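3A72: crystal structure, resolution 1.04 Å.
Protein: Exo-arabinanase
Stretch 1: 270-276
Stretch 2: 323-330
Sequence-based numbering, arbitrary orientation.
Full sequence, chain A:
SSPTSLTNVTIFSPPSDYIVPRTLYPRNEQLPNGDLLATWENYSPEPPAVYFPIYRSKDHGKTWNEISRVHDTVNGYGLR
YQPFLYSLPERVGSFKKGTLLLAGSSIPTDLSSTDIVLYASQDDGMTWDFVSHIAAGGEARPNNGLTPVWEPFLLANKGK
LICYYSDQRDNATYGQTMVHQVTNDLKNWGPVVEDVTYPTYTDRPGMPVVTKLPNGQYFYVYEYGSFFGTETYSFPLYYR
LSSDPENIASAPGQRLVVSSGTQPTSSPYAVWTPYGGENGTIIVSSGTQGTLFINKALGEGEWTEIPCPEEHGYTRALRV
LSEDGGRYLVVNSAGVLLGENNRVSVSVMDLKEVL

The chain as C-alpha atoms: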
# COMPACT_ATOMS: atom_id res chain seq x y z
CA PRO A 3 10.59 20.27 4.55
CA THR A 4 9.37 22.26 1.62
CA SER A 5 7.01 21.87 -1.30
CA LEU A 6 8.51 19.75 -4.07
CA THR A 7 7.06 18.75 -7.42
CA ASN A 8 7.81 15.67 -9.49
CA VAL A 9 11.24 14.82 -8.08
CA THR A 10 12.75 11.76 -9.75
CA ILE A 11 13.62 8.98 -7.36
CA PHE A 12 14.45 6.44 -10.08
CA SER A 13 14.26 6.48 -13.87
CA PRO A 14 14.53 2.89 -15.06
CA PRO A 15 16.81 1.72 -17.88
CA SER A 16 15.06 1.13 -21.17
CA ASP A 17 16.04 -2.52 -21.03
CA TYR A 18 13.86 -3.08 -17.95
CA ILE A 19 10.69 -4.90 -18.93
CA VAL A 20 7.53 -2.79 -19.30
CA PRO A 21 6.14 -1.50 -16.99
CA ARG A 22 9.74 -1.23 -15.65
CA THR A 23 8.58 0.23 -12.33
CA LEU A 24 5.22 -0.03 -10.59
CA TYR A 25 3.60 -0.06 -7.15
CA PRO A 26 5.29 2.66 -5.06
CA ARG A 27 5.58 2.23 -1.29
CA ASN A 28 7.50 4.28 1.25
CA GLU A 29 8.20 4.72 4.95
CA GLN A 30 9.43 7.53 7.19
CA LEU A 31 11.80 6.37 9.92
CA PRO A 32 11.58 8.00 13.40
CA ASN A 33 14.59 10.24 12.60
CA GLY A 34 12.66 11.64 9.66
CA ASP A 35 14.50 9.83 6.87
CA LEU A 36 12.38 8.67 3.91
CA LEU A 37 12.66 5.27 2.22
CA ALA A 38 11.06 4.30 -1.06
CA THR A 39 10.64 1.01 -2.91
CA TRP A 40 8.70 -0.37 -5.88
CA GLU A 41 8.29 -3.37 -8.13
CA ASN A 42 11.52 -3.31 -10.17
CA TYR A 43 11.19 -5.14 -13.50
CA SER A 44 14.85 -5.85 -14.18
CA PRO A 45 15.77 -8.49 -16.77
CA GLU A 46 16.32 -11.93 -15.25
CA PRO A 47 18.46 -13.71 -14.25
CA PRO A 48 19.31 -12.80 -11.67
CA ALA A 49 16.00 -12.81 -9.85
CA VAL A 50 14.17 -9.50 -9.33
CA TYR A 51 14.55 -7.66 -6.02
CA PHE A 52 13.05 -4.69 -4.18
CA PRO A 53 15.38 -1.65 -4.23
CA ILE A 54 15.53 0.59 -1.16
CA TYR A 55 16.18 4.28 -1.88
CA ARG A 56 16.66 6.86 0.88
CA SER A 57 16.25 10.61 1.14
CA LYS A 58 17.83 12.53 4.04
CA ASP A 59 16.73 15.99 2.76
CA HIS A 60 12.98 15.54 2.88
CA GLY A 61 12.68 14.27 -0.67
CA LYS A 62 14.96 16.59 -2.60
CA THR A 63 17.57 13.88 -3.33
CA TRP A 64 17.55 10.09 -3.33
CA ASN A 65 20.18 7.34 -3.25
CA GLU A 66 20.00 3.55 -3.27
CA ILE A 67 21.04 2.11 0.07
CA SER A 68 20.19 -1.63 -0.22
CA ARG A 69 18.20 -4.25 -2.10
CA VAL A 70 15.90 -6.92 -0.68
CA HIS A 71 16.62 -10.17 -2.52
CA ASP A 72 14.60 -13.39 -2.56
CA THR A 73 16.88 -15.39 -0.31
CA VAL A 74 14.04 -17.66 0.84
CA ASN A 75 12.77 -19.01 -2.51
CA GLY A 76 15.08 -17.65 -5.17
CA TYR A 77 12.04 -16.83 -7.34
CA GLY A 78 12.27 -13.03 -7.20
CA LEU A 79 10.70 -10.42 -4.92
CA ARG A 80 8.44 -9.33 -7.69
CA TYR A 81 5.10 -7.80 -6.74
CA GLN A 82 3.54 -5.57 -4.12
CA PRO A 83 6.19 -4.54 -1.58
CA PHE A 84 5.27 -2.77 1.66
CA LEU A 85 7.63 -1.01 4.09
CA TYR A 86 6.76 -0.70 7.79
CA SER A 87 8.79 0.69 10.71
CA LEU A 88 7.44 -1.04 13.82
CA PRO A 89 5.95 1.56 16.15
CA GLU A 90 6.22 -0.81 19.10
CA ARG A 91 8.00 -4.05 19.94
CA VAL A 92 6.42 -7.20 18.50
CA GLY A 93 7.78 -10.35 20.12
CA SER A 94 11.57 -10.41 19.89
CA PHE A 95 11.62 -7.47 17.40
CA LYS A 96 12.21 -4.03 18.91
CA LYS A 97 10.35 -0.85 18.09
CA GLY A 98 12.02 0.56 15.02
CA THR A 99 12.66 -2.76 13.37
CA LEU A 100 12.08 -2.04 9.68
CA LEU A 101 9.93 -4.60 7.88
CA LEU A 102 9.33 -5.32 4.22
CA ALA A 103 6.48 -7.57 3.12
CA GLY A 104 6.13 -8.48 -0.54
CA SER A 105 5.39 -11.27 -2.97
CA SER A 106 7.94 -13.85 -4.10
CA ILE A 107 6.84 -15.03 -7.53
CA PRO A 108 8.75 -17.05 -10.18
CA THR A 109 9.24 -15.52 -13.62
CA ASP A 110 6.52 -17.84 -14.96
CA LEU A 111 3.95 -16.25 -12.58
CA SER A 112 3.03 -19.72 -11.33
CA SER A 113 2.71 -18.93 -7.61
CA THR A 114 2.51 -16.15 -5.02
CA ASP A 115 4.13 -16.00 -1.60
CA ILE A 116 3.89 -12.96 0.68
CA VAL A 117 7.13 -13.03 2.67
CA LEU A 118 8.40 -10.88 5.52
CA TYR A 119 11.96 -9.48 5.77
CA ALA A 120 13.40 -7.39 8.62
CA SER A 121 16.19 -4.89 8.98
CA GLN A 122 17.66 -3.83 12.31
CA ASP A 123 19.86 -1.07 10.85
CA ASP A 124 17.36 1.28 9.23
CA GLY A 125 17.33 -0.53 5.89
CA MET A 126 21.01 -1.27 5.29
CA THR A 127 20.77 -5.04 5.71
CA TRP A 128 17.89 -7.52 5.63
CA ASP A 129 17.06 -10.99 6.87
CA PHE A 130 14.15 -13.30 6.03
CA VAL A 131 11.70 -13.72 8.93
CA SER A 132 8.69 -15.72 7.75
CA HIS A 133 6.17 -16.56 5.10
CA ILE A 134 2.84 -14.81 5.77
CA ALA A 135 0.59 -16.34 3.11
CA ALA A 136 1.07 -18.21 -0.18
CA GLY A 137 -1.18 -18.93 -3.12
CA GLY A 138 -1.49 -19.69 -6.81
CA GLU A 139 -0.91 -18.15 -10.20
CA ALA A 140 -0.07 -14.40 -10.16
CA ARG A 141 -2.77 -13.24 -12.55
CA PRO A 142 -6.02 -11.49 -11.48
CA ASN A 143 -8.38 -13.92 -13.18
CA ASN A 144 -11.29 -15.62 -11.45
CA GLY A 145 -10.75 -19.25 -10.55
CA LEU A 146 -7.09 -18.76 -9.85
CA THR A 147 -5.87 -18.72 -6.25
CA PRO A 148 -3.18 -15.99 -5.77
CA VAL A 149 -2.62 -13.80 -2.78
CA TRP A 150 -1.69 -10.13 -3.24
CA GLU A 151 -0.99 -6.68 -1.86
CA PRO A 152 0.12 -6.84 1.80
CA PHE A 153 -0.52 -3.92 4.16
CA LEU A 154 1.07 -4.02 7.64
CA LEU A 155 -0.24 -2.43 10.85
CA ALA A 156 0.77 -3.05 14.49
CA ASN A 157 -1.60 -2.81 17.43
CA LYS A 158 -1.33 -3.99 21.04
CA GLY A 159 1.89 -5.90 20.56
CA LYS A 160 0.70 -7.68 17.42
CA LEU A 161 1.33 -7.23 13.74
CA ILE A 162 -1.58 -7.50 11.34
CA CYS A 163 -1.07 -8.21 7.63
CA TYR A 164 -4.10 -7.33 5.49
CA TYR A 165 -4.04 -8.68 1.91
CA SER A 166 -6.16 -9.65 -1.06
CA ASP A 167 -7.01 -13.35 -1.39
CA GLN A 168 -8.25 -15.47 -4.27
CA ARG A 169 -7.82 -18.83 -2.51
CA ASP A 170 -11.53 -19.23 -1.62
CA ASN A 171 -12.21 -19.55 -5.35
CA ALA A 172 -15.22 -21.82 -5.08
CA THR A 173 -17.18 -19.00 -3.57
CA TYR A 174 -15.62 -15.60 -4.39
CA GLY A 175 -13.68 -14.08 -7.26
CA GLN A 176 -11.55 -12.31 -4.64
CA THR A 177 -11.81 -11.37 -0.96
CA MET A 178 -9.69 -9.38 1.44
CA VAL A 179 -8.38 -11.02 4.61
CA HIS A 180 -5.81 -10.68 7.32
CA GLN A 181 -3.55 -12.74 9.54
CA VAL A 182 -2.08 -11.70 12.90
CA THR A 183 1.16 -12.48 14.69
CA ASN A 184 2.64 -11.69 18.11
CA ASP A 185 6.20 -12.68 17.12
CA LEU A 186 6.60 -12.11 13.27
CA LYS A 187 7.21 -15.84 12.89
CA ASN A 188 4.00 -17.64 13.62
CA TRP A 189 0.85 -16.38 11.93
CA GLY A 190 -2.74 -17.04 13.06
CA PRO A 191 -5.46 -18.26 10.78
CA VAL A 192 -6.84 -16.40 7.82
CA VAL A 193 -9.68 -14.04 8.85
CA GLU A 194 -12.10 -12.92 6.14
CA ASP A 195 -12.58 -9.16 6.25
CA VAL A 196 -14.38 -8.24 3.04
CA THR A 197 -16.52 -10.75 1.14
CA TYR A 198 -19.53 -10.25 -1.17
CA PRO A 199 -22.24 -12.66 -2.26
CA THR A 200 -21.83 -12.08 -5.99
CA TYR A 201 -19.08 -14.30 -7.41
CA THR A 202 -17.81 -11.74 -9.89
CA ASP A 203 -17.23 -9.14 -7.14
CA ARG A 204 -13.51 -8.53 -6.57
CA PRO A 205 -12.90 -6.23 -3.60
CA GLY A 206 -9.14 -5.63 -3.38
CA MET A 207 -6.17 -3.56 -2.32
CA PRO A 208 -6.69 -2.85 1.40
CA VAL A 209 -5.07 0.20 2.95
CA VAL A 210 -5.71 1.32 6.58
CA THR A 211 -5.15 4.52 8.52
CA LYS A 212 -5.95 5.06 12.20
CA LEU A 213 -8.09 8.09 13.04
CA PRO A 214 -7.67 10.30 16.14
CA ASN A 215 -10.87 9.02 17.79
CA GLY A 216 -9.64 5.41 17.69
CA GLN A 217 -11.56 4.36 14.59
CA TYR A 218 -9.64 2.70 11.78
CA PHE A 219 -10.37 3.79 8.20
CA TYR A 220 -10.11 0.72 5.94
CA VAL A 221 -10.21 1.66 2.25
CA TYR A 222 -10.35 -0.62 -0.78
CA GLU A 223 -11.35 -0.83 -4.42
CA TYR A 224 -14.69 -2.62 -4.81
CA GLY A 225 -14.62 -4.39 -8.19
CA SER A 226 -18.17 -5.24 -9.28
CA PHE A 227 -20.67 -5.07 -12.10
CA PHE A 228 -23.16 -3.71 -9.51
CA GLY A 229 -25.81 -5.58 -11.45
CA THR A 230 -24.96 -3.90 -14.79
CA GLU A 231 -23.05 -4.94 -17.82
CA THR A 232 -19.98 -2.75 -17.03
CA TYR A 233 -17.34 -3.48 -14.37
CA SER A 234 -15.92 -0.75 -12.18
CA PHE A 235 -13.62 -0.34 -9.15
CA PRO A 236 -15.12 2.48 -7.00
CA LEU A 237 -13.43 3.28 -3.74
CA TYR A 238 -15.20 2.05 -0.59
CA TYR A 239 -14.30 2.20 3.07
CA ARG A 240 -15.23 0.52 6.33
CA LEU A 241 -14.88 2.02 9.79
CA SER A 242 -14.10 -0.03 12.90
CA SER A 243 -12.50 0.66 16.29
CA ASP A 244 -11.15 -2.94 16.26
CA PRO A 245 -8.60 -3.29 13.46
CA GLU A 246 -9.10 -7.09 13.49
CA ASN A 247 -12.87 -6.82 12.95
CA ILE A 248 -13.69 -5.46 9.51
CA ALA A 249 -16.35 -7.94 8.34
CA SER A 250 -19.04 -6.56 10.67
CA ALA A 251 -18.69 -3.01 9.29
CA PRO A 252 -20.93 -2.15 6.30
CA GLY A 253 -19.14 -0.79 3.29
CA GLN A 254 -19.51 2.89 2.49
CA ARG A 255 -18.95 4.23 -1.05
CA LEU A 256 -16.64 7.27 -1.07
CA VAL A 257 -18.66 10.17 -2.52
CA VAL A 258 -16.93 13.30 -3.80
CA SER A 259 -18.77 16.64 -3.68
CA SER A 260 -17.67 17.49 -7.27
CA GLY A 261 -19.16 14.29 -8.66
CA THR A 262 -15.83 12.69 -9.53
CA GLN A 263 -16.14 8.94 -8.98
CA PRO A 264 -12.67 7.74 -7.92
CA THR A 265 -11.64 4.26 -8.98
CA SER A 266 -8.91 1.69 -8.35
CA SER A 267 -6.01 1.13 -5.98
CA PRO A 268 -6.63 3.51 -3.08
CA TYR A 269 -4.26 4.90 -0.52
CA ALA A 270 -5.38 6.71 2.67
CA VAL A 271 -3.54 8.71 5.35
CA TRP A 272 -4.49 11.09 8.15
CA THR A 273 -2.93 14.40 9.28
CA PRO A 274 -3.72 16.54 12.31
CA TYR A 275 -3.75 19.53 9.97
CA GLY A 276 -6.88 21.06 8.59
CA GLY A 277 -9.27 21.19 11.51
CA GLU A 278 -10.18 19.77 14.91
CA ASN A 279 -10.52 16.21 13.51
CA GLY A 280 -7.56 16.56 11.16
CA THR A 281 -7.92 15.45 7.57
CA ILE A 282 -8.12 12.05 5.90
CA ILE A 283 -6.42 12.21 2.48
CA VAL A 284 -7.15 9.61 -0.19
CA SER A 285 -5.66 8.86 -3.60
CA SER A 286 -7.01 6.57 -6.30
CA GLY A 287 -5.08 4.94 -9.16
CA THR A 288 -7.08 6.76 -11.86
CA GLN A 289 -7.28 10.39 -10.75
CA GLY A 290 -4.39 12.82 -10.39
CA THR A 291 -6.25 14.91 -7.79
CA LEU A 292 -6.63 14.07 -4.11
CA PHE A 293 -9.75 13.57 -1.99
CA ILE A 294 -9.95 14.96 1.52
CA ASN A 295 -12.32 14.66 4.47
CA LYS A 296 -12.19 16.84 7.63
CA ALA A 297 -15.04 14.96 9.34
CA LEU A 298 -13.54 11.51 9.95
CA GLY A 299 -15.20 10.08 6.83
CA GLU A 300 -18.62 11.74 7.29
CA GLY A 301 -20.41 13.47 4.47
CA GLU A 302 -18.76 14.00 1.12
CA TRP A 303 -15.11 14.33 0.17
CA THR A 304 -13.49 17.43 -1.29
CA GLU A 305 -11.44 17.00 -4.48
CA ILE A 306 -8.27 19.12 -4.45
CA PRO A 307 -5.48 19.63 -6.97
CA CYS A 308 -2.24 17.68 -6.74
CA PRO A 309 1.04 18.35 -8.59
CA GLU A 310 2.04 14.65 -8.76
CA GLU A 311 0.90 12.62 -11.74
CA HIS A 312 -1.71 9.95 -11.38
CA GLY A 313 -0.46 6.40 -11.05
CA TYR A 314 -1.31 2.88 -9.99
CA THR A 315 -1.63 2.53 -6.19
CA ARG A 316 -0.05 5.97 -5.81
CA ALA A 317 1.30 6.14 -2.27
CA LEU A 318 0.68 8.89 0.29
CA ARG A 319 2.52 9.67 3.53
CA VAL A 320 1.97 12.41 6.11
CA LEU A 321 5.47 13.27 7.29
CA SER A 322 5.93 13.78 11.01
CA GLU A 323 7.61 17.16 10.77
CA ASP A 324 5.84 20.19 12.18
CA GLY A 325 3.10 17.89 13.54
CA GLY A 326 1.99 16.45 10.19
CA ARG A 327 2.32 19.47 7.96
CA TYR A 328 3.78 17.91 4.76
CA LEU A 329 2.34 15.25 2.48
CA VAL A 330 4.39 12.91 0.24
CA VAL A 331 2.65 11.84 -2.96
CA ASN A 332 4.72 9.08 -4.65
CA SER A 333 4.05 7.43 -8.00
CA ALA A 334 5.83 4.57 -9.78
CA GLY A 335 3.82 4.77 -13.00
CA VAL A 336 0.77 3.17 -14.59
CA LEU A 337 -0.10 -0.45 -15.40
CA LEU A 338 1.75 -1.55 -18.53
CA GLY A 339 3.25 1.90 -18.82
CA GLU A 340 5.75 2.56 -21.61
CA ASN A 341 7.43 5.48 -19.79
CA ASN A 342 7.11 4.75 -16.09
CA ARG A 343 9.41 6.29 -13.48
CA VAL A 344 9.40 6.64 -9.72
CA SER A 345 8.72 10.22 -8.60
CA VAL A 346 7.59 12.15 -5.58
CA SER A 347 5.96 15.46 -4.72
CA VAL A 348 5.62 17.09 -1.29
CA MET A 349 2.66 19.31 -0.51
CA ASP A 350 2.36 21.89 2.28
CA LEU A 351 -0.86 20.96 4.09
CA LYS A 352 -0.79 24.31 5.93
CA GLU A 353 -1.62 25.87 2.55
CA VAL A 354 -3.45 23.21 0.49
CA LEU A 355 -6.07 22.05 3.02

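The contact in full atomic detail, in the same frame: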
# COMPACT_ATOMS: atom_id res chain seq x y z
N ALA A 270 -4.80 5.77 1.71
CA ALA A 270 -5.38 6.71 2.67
C ALA A 270 -4.36 6.99 3.79
O ALA A 270 -3.68 6.07 4.25
CB ALA A 270 -6.62 6.15 3.31
N VAL A 271 -4.34 8.23 4.24
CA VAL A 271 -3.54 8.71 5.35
C VAL A 271 -4.38 9.73 6.14
O VAL A 271 -5.42 10.17 5.68
CB VAL A 271 -2.21 9.34 4.88
CG1 VAL A 271 -1.33 8.29 4.25
CG2 VAL A 271 -2.45 10.52 3.96
N TRP A 272 -3.87 10.09 7.30
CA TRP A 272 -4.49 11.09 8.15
C TRP A 272 -3.42 12.06 8.67
O TRP A 272 -2.37 11.63 9.08
CB TRP A 272 -5.28 10.43 9.30
CG TRP A 272 -5.85 11.45 10.25
CD1 TRP A 272 -7.04 12.07 10.17
CD2 TRP A 272 -5.22 11.97 11.43
NE1 TRP A 272 -7.22 12.96 11.20
CE2 TRP A 272 -6.10 12.91 12.00
CE3 TRP A 272 -4.00 11.73 12.06
CZ2 TRP A 272 -5.81 13.61 13.16
CZ3 TRP A 272 -3.69 12.42 13.22
CH2 TRP A 272 -4.59 13.33 13.75
N THR A 273 -3.78 13.36 8.66
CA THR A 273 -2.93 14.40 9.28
C THR A 273 -3.73 15.12 10.36
O THR A 273 -4.91 15.35 10.19
CB THR A 273 -2.48 15.42 8.23
OG1 THR A 273 -1.75 16.46 8.92
CG2 THR A 273 -3.61 16.04 7.46
N PRO A 274 -3.05 15.60 11.42
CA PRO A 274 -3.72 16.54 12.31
C PRO A 274 -4.10 17.86 11.69
O PRO A 274 -4.93 18.57 12.26
CB PRO A 274 -2.61 16.78 13.41
CG PRO A 274 -1.66 15.64 13.28
CD PRO A 274 -1.68 15.25 11.86
N TYR A 275 -3.45 18.24 10.59
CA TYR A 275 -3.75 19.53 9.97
C TYR A 275 -5.15 19.54 9.38
O TYR A 275 -5.70 18.51 8.98
CB TYR A 275 -2.69 19.84 8.85
CG TYR A 275 -1.48 20.51 9.41
CD1 TYR A 275 -0.61 19.80 10.25
CD2 TYR A 275 -1.19 21.81 9.19
CE1 TYR A 275 0.48 20.37 10.81
CE2 TYR A 275 -0.05 22.46 9.75
CZ TYR A 275 0.77 21.66 10.56
OH TYR A 275 1.90 22.34 11.09
N GLY A 276 -5.67 20.77 9.29
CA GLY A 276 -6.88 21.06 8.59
C GLY A 276 -8.13 21.30 9.36
O GLY A 276 -9.13 21.76 8.79
N GLU A 323 7.06 15.83 10.48
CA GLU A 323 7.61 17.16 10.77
C GLU A 323 6.52 18.18 10.98
O GLU A 323 5.49 18.19 10.30
CB GLU A 323 8.56 17.62 9.71
CG GLU A 323 9.92 16.94 9.76
CD GLU A 323 10.03 15.57 9.23
OE1 GLU A 323 9.10 15.02 8.63
OE2 GLU A 323 11.15 14.96 9.53
N ASP A 324 6.77 19.08 11.92
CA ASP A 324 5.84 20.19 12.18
C ASP A 324 4.46 19.62 12.52
O ASP A 324 3.46 20.28 12.27
CB ASP A 324 5.80 21.17 11.03
CG ASP A 324 7.09 21.86 10.77
OD1 ASP A 324 8.03 21.85 11.56
OD2 ASP A 324 7.17 22.46 9.66
N GLY A 325 4.38 18.45 13.13
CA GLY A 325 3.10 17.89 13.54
C GLY A 325 2.21 17.46 12.40
O GLY A 325 0.97 17.57 12.49
N GLY A 326 2.78 16.99 11.31
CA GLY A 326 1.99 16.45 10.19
C GLY A 326 1.70 17.42 9.07
O GLY A 326 0.74 17.26 8.34
N ARG A 327 2.56 18.42 8.91
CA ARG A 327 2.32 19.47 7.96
C ARG A 327 2.52 19.11 6.48
O ARG A 327 1.91 19.75 5.63
CB ARG A 327 3.28 20.64 8.32
CG ARG A 327 3.10 21.84 7.38
CD ARG A 327 3.85 23.07 7.98
NE ARG A 327 3.85 24.11 6.94
CZ ARG A 327 4.49 25.27 7.11
NH1 ARG A 327 5.08 25.56 8.24
NH2 ARG A 327 4.48 26.12 6.10
N TYR A 328 3.38 18.17 6.16
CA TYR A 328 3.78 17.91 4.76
C TYR A 328 3.33 16.52 4.34
O TYR A 328 3.44 15.54 5.05
CB TYR A 328 5.30 18.05 4.64
CG TYR A 328 5.76 19.47 4.90
CD1 TYR A 328 5.69 20.43 3.91
CD2 TYR A 328 6.18 19.83 6.18
CE1 TYR A 328 6.09 21.73 4.14
CE2 TYR A 328 6.60 21.15 6.40
CZ TYR A 328 6.55 22.07 5.39
OH TYR A 328 6.92 23.38 5.61
N LEU A 329 2.82 16.47 3.09
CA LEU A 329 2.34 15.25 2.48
C LEU A 329 3.22 14.80 1.31
O LEU A 329 3.39 15.56 0.34
CB LEU A 329 0.93 15.48 1.93
CG LEU A 329 0.26 14.27 1.25
CD1 LEU A 329 -0.10 13.19 2.25
CD2 LEU A 329 -0.95 14.73 0.46
N VAL A 330 3.73 13.59 1.36
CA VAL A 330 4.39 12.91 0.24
C VAL A 330 3.33 12.26 -0.63
O VAL A 330 2.43 11.57 -0.13
CB VAL A 330 5.34 11.86 0.79
CG1 VAL A 330 5.68 10.76 -0.20
CG2 VAL A 330 6.62 12.50 1.32

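The contact between 270-276 and 323-330 illustrates how a small interface can be fixed by side-chain hydroxyls donating hydrogen bonds to backbone carbonyls of a segment containing two adjacent glycines, with one aromatic ring laid against the backbone. No backbone-to-backbone hydrogen bond links the stretches; they come closest where the strand 270-273 ends, with the CA atoms of Thr273 and Gly326 5.4 Å apart. There Thr273 OG1 donates to Gly326 O at 2.7 Å, and Thr273 OG1 in turn accepts from Tyr275 N at 3.0 Å, so one hydroxyl accepts a bond within its own stretch and donates one across the contact.

Tyr275 buries the most surface. Its OH donates to Asp324 O at 2.8 Å, an approach near the ring plane, while Arg327 CA sits over one face, 3.7 Å from the ring centroid, in a CH-pi contact. The arginine side chain, extended in t rotamers, leads away to partners elsewhere in the structure.

The close fit depends on Gly326. An ideal CB there would lie 2.7 Å from Pro274 CD, a clash, and its backbone angles independently call for glycine. Pro274 also packs on the second stretch, its CG 3.4 Å from Gly325 O. Farther along, Val271 CG2 meets Leu329 CD1 at 3.9 Å, adding an apolar contact between the two strands.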